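Local structure of EDTA monooxygenase (EDTA-degrading bacterium BNC1, 5DQP) at the interface of chains A and B. The protein catalyses the flavin-dependent monooxygenation of EDTA, using reduced FMN that a partner flavin reductase supplies, as a member of the luciferase-like NtaA/SnaA/DszA family. Sequence-based numbering; all coordinates share one arbitrary frame. Chains: chain A/B, EDTA monooxygenase.

Contact 1 and contact 2 are two patches of one two-fold symmetric interface between identical chains, with about 19 Å between the centres of their C-alpha atoms. They share no residue. Contact 1 joins the loop after strand 52-55 and the end of helix 130-135 of chain A to helix 102-115 and the 197-199 loop of chain B; water takes a large part in it. Contact 2 sets the turn entering 3-10 helix 29-33 of chain A against the 166-172 segment of chain B, and is mainly apolar. Each recurs with the chains exchanged, so they probably help fix how the two subunits are oriented in the deposited dimer.

Contact 1: the interface of chains A and B. Residues chain A 58-61, 71, 135; chain B 103, 197-199.
The largely extended backbone of A:Gln58 to A:Leu61, kinked at A:Pro59, runs past the B:Pro197 to B:Asn199 loop, which follows a cis peptide bond, and the two strips meet partly through water. A:Asn135 lies flat on the ring of B:Tyr103: amide and ring planes are 8° apart, and ND2 of the asparagine is 3.4 Å from CZ of the tyrosine. Its CB sits over the same face, toward the rim, while CD1 of B:Leu198 covers the opposite one. An amide suits this place because it stacks like a small ring yet still donates in its plane: ND2 of A:Asn135 bonds to the carbonyl O of A:Pro59 at 3.0 Å and meets water 2, which fixes the amide's rotation. The ring is pinned in turn at its phenol, whose OH gives a 2.9 Å bond to a lone pair of O of B:Pro197. That carbonyl also meets water 2, tying it to the backbone N of A:Leu61. CB of A:Pro59 packs on CE2 of B:Tyr103 at 3.6 Å, a rigid apolar neighbour beside the rim, on the A:Asn135 side. B:Asn199 has its CG between the backbone N and carbonyl carbon (chi1 54°), turning ND2 toward O of A:Gln60 for a bent 3.1 Å hydrogen bond from above the carbonyl plane. Beside it, water 3 joins the acceptors O of B:Asn199 and O of A:Tyr71. Within the chain A loop, NE2 of A:Gln60 donates to OE1 of A:Gln58 at 2.8 Å. The site sits where the loop after strand 52-55 and the end of helix 130-135 in chain A receive the start of helix 102-115 of chain B.

Contact 2: the interface of chains A and B. Residues chain A 27-30, 33; chain B 166, 168, 171-172.
The backbone N of A:Arg29 donates to the carbonyl O of B:Ala171 at 2.8 Å, a moderately bent bond, 148° at the hydrogen. The same oxygen lies 3.4 Å above the centre of the A:Arg29 guanidinium plane, so one residue meets it with both its backbone and the face of its side chain. CG stands anti to the carbonyl carbon (chi1 -72°), and a bend at chi3 folds the chain back over that carbonyl. The cationic group would probably add a favourable pull on the oxygen's partial negative charge. An alanine here would probably leave the carbonyl of B:Ala171 without its guanidinium cover and open a gap beside it. Next to this bond A:Asn28 and B:Ile172 form an antiparallel bridge, and CG1 of the isoleucine packs on CA of the asparagine at 3.7 Å. OD1 of A:Asn28 accepts from N of A:Ala30 at 3.1 Å, the N-H approaching from above the side-chain carbonyl plane, and probably caps the start of 3-10 helix 29-33. Small methyl groups let the backbones approach: CB of A:Ala30 meets CB of B:Ala171 at 3.8 Å. Farther along, the ring of A:Phe33 enters an aromatic corner. Its edge points at the face of B:Phe166, the planes 64° apart, while B:Trp168 turns its own six-membered ring edge toward the phenylalanine. CD2 of B:Phe166 covers a face of that indole, which probably helps to hold it in place. Flat hydrocarbon surfaces suit such a corner, the indole contributing its six-membered ring. At its centre, CE2 of A:Phe33 stands 3.7 Å above the middle of the B:Phe166 ring.

Contact 1: the interface of chains A and B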
# COMPACT_ATOMS: atom_id res chain seq x y z
N GLN A 58 -8.59 1.71 -10.06
CA GLN A 58 -9.98 1.92 -9.66
C GLN A 58 -10.28 0.77 -8.71
O GLN A 58 -9.93 -0.38 -9.02
CB GLN A 58 -10.96 1.91 -10.83
CG GLN A 58 -10.95 3.21 -11.60
CD GLN A 58 -11.94 3.18 -12.73
OE1 GLN A 58 -12.72 2.24 -12.85
NE2 GLN A 58 -11.92 4.21 -13.57
N PRO A 59 -10.88 1.03 -7.57
CA PRO A 59 -11.30 -0.08 -6.67
C PRO A 59 -12.62 -0.70 -7.12
O PRO A 59 -13.68 -0.49 -6.52
CB PRO A 59 -11.38 0.60 -5.30
CG PRO A 59 -11.01 2.10 -5.53
CD PRO A 59 -11.12 2.36 -6.99
N GLN A 60 -12.57 -1.43 -8.23
CA GLN A 60 -13.63 -2.32 -8.69
C GLN A 60 -13.02 -3.41 -9.57
O GLN A 60 -11.91 -3.25 -10.09
CB GLN A 60 -14.71 -1.56 -9.48
CG GLN A 60 -14.16 -0.60 -10.52
CD GLN A 60 -13.87 -1.25 -11.86
OE1 GLN A 60 -14.21 -2.41 -12.10
NE2 GLN A 60 -13.25 -0.48 -12.75
N LEU A 61 -13.74 -4.52 -9.70
CA LEU A 61 -13.43 -5.57 -10.66
C LEU A 61 -14.41 -5.53 -11.84
O LEU A 61 -15.63 -5.51 -11.64
CB LEU A 61 -13.50 -6.95 -10.01
CG LEU A 61 -13.28 -8.12 -10.97
CD1 LEU A 61 -11.92 -8.01 -11.63
CD2 LEU A 61 -13.37 -9.43 -10.19
N TYR A 71 -6.50 -3.65 -12.80
CA TYR A 71 -6.12 -3.29 -11.44
C TYR A 71 -6.07 -4.52 -10.54
O TYR A 71 -6.86 -4.64 -9.59
CB TYR A 71 -7.10 -2.25 -10.90
CG TYR A 71 -7.60 -1.24 -11.94
CD1 TYR A 71 -6.74 -0.32 -12.51
CD2 TYR A 71 -8.94 -1.20 -12.31
CE1 TYR A 71 -7.19 0.61 -13.44
CE2 TYR A 71 -9.41 -0.27 -13.25
CZ TYR A 71 -8.53 0.64 -13.79
OH TYR A 71 -8.96 1.56 -14.69
N ASN A 135 -18.99 -0.11 -3.96
CA ASN A 135 -18.10 -0.82 -3.04
C ASN A 135 -17.87 -0.05 -1.76
O ASN A 135 -17.36 -0.62 -0.79
CB ASN A 135 -16.78 -1.14 -3.75
CG ASN A 135 -16.96 -2.16 -4.84
OD1 ASN A 135 -17.88 -2.97 -4.75
ND2 ASN A 135 -16.11 -2.15 -5.86
N TYR B 103 -13.73 -2.15 2.07
CA TYR B 103 -13.28 -2.56 0.74
C TYR B 103 -11.80 -2.26 0.54
O TYR B 103 -11.06 -3.08 -0.04
CB TYR B 103 -14.10 -1.85 -0.36
CG TYR B 103 -13.88 -2.44 -1.74
CD1 TYR B 103 -14.63 -3.54 -2.17
CD2 TYR B 103 -12.93 -1.92 -2.62
CE1 TYR B 103 -14.44 -4.10 -3.43
CE2 TYR B 103 -12.72 -2.49 -3.89
CZ TYR B 103 -13.49 -3.58 -4.28
OH TYR B 103 -13.33 -4.17 -5.52
N PRO B 197 -17.84 -7.28 -6.27
CA PRO B 197 -16.75 -8.12 -5.77
C PRO B 197 -15.42 -7.34 -5.52
O PRO B 197 -15.28 -6.21 -5.95
CB PRO B 197 -16.59 -9.15 -6.89
CG PRO B 197 -17.02 -8.40 -8.14
CD PRO B 197 -18.17 -7.54 -7.68
N LEU B 198 -14.50 -7.96 -4.78
CA LEU B 198 -13.14 -7.47 -4.60
C LEU B 198 -12.33 -7.66 -5.87
O LEU B 198 -12.56 -8.58 -6.64
CB LEU B 198 -12.45 -8.22 -3.46
CG LEU B 198 -11.24 -7.54 -2.81
CD1 LEU B 198 -11.66 -6.26 -2.11
CD2 LEU B 198 -10.63 -8.51 -1.83
N ASN B 199 -11.37 -6.77 -6.10
CA ASN B 199 -10.57 -6.90 -7.31
C ASN B 199 -9.21 -7.51 -7.02
O ASN B 199 -8.24 -7.26 -7.75
CB ASN B 199 -10.46 -5.56 -8.05
CG ASN B 199 -9.97 -4.43 -7.19
OD1 ASN B 199 -9.69 -4.59 -6.00
ND2 ASN B 199 -9.84 -3.24 -7.81
O HOH W 1 -15.86 -0.20 1.79
O HOH W 2 -16.06 -4.36 -8.14
O HOH W 3 -6.67 -4.69 -6.84

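Contact 2: the interface of chains A and B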
# COMPACT_ATOMS: atom_id res chain seq x y z
N GLY A 27 1.96 -16.10 -22.35
CA GLY A 27 0.57 -16.51 -22.28
C GLY A 27 0.06 -17.02 -20.95
O GLY A 27 -0.98 -17.68 -20.91
N ASN A 28 0.77 -16.76 -19.85
CA ASN A 28 0.33 -17.20 -18.52
C ASN A 28 -0.50 -16.08 -17.89
O ASN A 28 0.02 -15.11 -17.35
CB ASN A 28 1.53 -17.57 -17.65
CG ASN A 28 1.13 -18.04 -16.24
OD1 ASN A 28 -0.06 -18.20 -15.93
ND2 ASN A 28 2.12 -18.25 -15.38
N ARG A 29 -1.82 -16.23 -17.93
CA ARG A 29 -2.66 -15.15 -17.42
C ARG A 29 -2.37 -14.86 -15.95
O ARG A 29 -2.57 -13.73 -15.49
CB ARG A 29 -4.14 -15.49 -17.63
CG ARG A 29 -4.56 -15.39 -19.12
CD ARG A 29 -6.07 -15.63 -19.31
NE ARG A 29 -6.52 -16.98 -18.93
CZ ARG A 29 -6.50 -18.04 -19.75
NH1 ARG A 29 -6.04 -17.92 -20.98
NH2 ARG A 29 -6.91 -19.22 -19.32
N ALA A 30 -1.92 -15.86 -15.19
CA ALA A 30 -1.72 -15.68 -13.75
C ALA A 30 -0.48 -14.84 -13.41
O ALA A 30 -0.26 -14.56 -12.23
CB ALA A 30 -1.60 -17.06 -13.07
N PHE A 33 -0.64 -11.59 -11.21
CA PHE A 33 -0.73 -11.70 -9.77
C PHE A 33 0.60 -12.04 -9.11
O PHE A 33 0.63 -12.39 -7.93
CB PHE A 33 -1.79 -12.75 -9.41
CG PHE A 33 -3.14 -12.47 -10.03
CD1 PHE A 33 -3.87 -11.34 -9.65
CD2 PHE A 33 -3.67 -13.32 -11.00
CE1 PHE A 33 -5.10 -11.08 -10.21
CE2 PHE A 33 -4.90 -13.06 -11.57
CZ PHE A 33 -5.62 -11.94 -11.18
N PHE B 166 -10.33 -16.78 -8.87
CA PHE B 166 -9.63 -16.94 -10.12
C PHE B 166 -9.23 -18.41 -10.33
O PHE B 166 -8.80 -19.06 -9.37
CB PHE B 166 -8.38 -16.06 -10.10
CG PHE B 166 -7.57 -16.09 -11.37
CD1 PHE B 166 -7.99 -15.40 -12.48
CD2 PHE B 166 -6.39 -16.79 -11.43
CE1 PHE B 166 -7.25 -15.41 -13.66
CE2 PHE B 166 -5.64 -16.79 -12.59
CZ PHE B 166 -6.09 -16.10 -13.72
N TRP B 168 -6.80 -20.78 -10.79
CA TRP B 168 -5.34 -20.87 -10.81
C TRP B 168 -4.84 -22.02 -11.66
O TRP B 168 -3.71 -21.95 -12.18
CB TRP B 168 -4.82 -20.99 -9.37
CG TRP B 168 -5.20 -19.80 -8.57
CD1 TRP B 168 -6.22 -19.70 -7.66
CD2 TRP B 168 -4.58 -18.51 -8.64
NE1 TRP B 168 -6.26 -18.41 -7.14
CE2 TRP B 168 -5.25 -17.67 -7.72
CE3 TRP B 168 -3.51 -17.99 -9.38
CZ2 TRP B 168 -4.90 -16.34 -7.53
CZ3 TRP B 168 -3.16 -16.67 -9.19
CH2 TRP B 168 -3.85 -15.86 -8.28
N ALA B 171 -5.15 -21.03 -16.14
CA ALA B 171 -4.73 -19.67 -16.45
C ALA B 171 -3.90 -19.59 -17.73
O ALA B 171 -3.45 -18.50 -18.09
CB ALA B 171 -3.95 -19.08 -15.27
N ILE B 172 -3.68 -20.71 -18.42
CA ILE B 172 -2.87 -20.75 -19.64
C ILE B 172 -3.70 -21.39 -20.74
O ILE B 172 -4.14 -22.53 -20.60
CB ILE B 172 -1.55 -21.52 -19.43
CG1 ILE B 172 -0.65 -20.79 -18.43
CG2 ILE B 172 -0.81 -21.68 -20.76
CD1 ILE B 172 0.56 -21.61 -17.94